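Local structure of rhodanese domain-containing protein (3GK5) at residues Y18-V23 and A59-H64. The protein is of unknown function but carries a rhodanese-like domain, a fold found in sulfurtransferases that use a loop cysteine. Numbering follows the deposited sequence.
Sequences YTVLDV and AVICAH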
loop_
_atom_site.group_PDB
_atom_site.type_symbol
_atom_site.label_atom_id
_atom_site.label_comp_id
_atom_site.label_asym_id
_atom_site.label_seq_id
_atom_site.Cartn_x
_atom_site.Cartn_y
_atom_site.Cartn_z
ATOM N N TYR A 18 0.883 8.443 6.702
ATOM C CA TYR A 18 0.176 7.376 6.002
ATOM C C TYR A 18 0.196 6.072 6.758
ATOM O O TYR A 18 0.958 5.893 7.708
ATOM C CB TYR A 18 0.779 7.107 4.619
ATOM C CG TYR A 18 0.664 8.248 3.644
ATOM C CD1 TYR A 18 1.560 9.316 3.682
ATOM C CD2 TYR A 18 -0.343 8.258 2.673
ATOM C CE1 TYR A 18 1.456 10.364 2.776
ATOM C CE2 TYR A 18 -0.458 9.299 1.761
ATOM C CZ TYR A 18 0.444 10.351 1.819
ATOM O OH TYR A 18 0.318 11.396 0.935
ATOM N N THR A 19 -0.657 5.165 6.301
ATOM C CA THR A 19 -0.781 3.824 6.844
ATOM C C THR A 19 -0.687 2.940 5.617
ATOM O O THR A 19 -1.658 2.765 4.907
ATOM C CB THR A 19 -2.144 3.597 7.495
ATOM O OG1 THR A 19 -2.267 4.426 8.658
ATOM C CG2 THR A 19 -2.303 2.128 7.884
ATOM N N VAL A 20 0.497 2.402 5.370
ATOM C CA VAL A 20 0.733 1.561 4.208
ATOM C C VAL A 20 -0.162 0.329 4.154
ATOM O O VAL A 20 -0.203 -0.450 5.108
ATOM C CB VAL A 20 2.196 1.091 4.178
ATOM C CG1 VAL A 20 2.451 0.281 2.936
ATOM C CG2 VAL A 20 3.124 2.286 4.249
ATOM N N LEU A 21 -0.871 0.154 3.039
ATOM C CA LEU A 21 -1.731 -1.018 2.851
ATOM C C LEU A 21 -1.054 -1.889 1.795
ATOM O O LEU A 21 -0.967 -1.504 0.627
ATOM C CB LEU A 21 -3.111 -0.617 2.333
ATOM C CG LEU A 21 -4.323 -1.476 2.710
ATOM C CD1 LEU A 21 -5.400 -1.273 1.652
ATOM C CD2 LEU A 21 -3.971 -2.943 2.816
ATOM N N ASP A 22 -0.581 -3.064 2.202
ATOM C CA ASP A 22 0.101 -3.970 1.279
ATOM C C ASP A 22 -0.908 -4.986 0.767
ATOM O O ASP A 22 -1.376 -5.833 1.523
ATOM C CB ASP A 22 1.262 -4.665 1.998
ATOM C CG ASP A 22 2.166 -5.414 1.054
ATOM O OD1 ASP A 22 3.394 -5.401 1.303
ATOM O OD2 ASP A 22 1.665 -6.024 0.075
ATOM N N VAL A 23 -1.234 -4.893 -0.522
ATOM C CA VAL A 23 -2.223 -5.768 -1.144
ATOM C C VAL A 23 -1.662 -6.984 -1.866
ATOM O O VAL A 23 -2.355 -7.627 -2.654
ATOM C CB VAL A 23 -3.084 -4.974 -2.118
ATOM C CG1 VAL A 23 -3.691 -3.781 -1.391
ATOM C CG2 VAL A 23 -2.239 -4.517 -3.289
ATOM N N ALA A 59 -1.825 4.376 1.945
ATOM C CA ALA A 59 -0.901 4.343 0.821
ATOM C C ALA A 59 -0.897 2.881 0.358
ATOM O O ALA A 59 -0.325 2.008 1.018
ATOM C CB ALA A 59 0.507 4.783 1.272
ATOM N N VAL A 60 -1.551 2.615 -0.768
ATOM C CA VAL A 60 -1.654 1.253 -1.283
ATOM C C VAL A 60 -0.439 0.869 -2.086
ATOM O O VAL A 60 -0.127 1.483 -3.106
ATOM C CB VAL A 60 -2.887 1.073 -2.176
ATOM C CG1 VAL A 60 -3.157 -0.404 -2.376
ATOM C CG2 VAL A 60 -4.071 1.767 -1.566
ATOM N N ILE A 61 0.243 -0.165 -1.623
ATOM C CA ILE A 61 1.439 -0.593 -2.295
ATOM C C ILE A 61 1.295 -1.962 -2.908
ATOM O O ILE A 61 0.534 -2.804 -2.443
ATOM C CB ILE A 61 2.624 -0.591 -1.339
ATOM C CG1 ILE A 61 3.932 -0.643 -2.141
ATOM C CG2 ILE A 61 2.501 -1.753 -0.385
ATOM C CD1 ILE A 61 5.081 0.135 -1.484
ATOM N N CYS A 62 2.060 -2.178 -3.955
ATOM C CA CYS A 62 2.018 -3.426 -4.678
ATOM C C CYS A 62 3.451 -3.871 -4.993
ATOM O O CYS A 62 4.401 -3.219 -4.575
ATOM C CB CYS A 62 1.222 -3.166 -5.945
ATOM S SG CYS A 62 1.070 -4.533 -6.966
ATOM N N ALA A 63 3.631 -4.969 -5.711
ATOM C CA ALA A 63 4.995 -5.384 -6.037
ATOM C C ALA A 63 5.556 -4.406 -7.059
ATOM O O ALA A 63 6.688 -3.937 -6.927
ATOM C CB ALA A 63 5.026 -6.813 -6.603
ATOM N N HIS A 64 4.749 -4.097 -8.073
ATOM C CA HIS A 64 5.158 -3.175 -9.125
ATOM C C HIS A 64 4.171 -2.038 -9.339
ATOM O O HIS A 64 4.527 -1.016 -9.915
ATOM C CB HIS A 64 5.359 -3.929 -10.438
ATOM C CG HIS A 64 6.195 -5.157 -10.296
ATOM N ND1 HIS A 64 5.650 -6.421 -10.219
ATOM C CD2 HIS A 64 7.532 -5.313 -10.152
ATOM C CE1 HIS A 64 6.616 -7.302 -10.032
ATOM N NE2 HIS A 64 7.769 -6.656 -9.988
#
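Leu21 is hydrogen-bonded to both Ala59 and Ile61 across two neighbouring parallel strands, 19-22 and 58-61, in the middle of the rhodanese alpha/beta fold. The axes of the short strand segments 19-22 and 59-61 approach to 4.6 Å, and their directions differ by 29°.

Backbone bonds form the ladder. Leu21 N donates to Ala59 O (2.8 Å) from above the carbonyl plane. Ile61 N donates to Leu21 O (2.9 Å) and lies nearer the plane of that carbonyl, tilted 24° from it. Weak bonds extend the ladder at both ends, from Ala59 N to Thr19 O and from Val23 N to Ile61 O. Val20 CA and Val60 CA make CA-H...O contacts with Ala59 O and Leu21 O, respectively, giving each oxygen a second, weaker contact.

Apolar contacts lie on both faces of the sheet. On the face of Val20, Ala59, Asp22 and Ile61, the methyl CG2 of Ile61 sits 3.9 Å from Val20 CG1 and 3.7 Å from Asp22 CA. It also touches the carboxylate carbon of Asp22, whose OD1 makes a salt bridge with Arg24. Ile34 and, from helix 88-94, Ile89 pack on Ile61. At the start of the pairing, Tyr18 CD2 meets Ala59 CB obliquely, while the Tyr18 hydroxyl is hydrogen-bonded to Lys57.

Leu21 and Val60 lie on the other face, where Val60 packs against Ser68 and Val72 of helix 66-76. Strand 58-61 leads into Cys62 and the loop before that helix, where rhodanese-like domains typically place their active-site loop. The side chains of Val60 and Val23 cross at about a right angle, and Val60 CG1, anti to its own backbone N (chi1 -165°), meets Val23 CG1 at 3.6 Å.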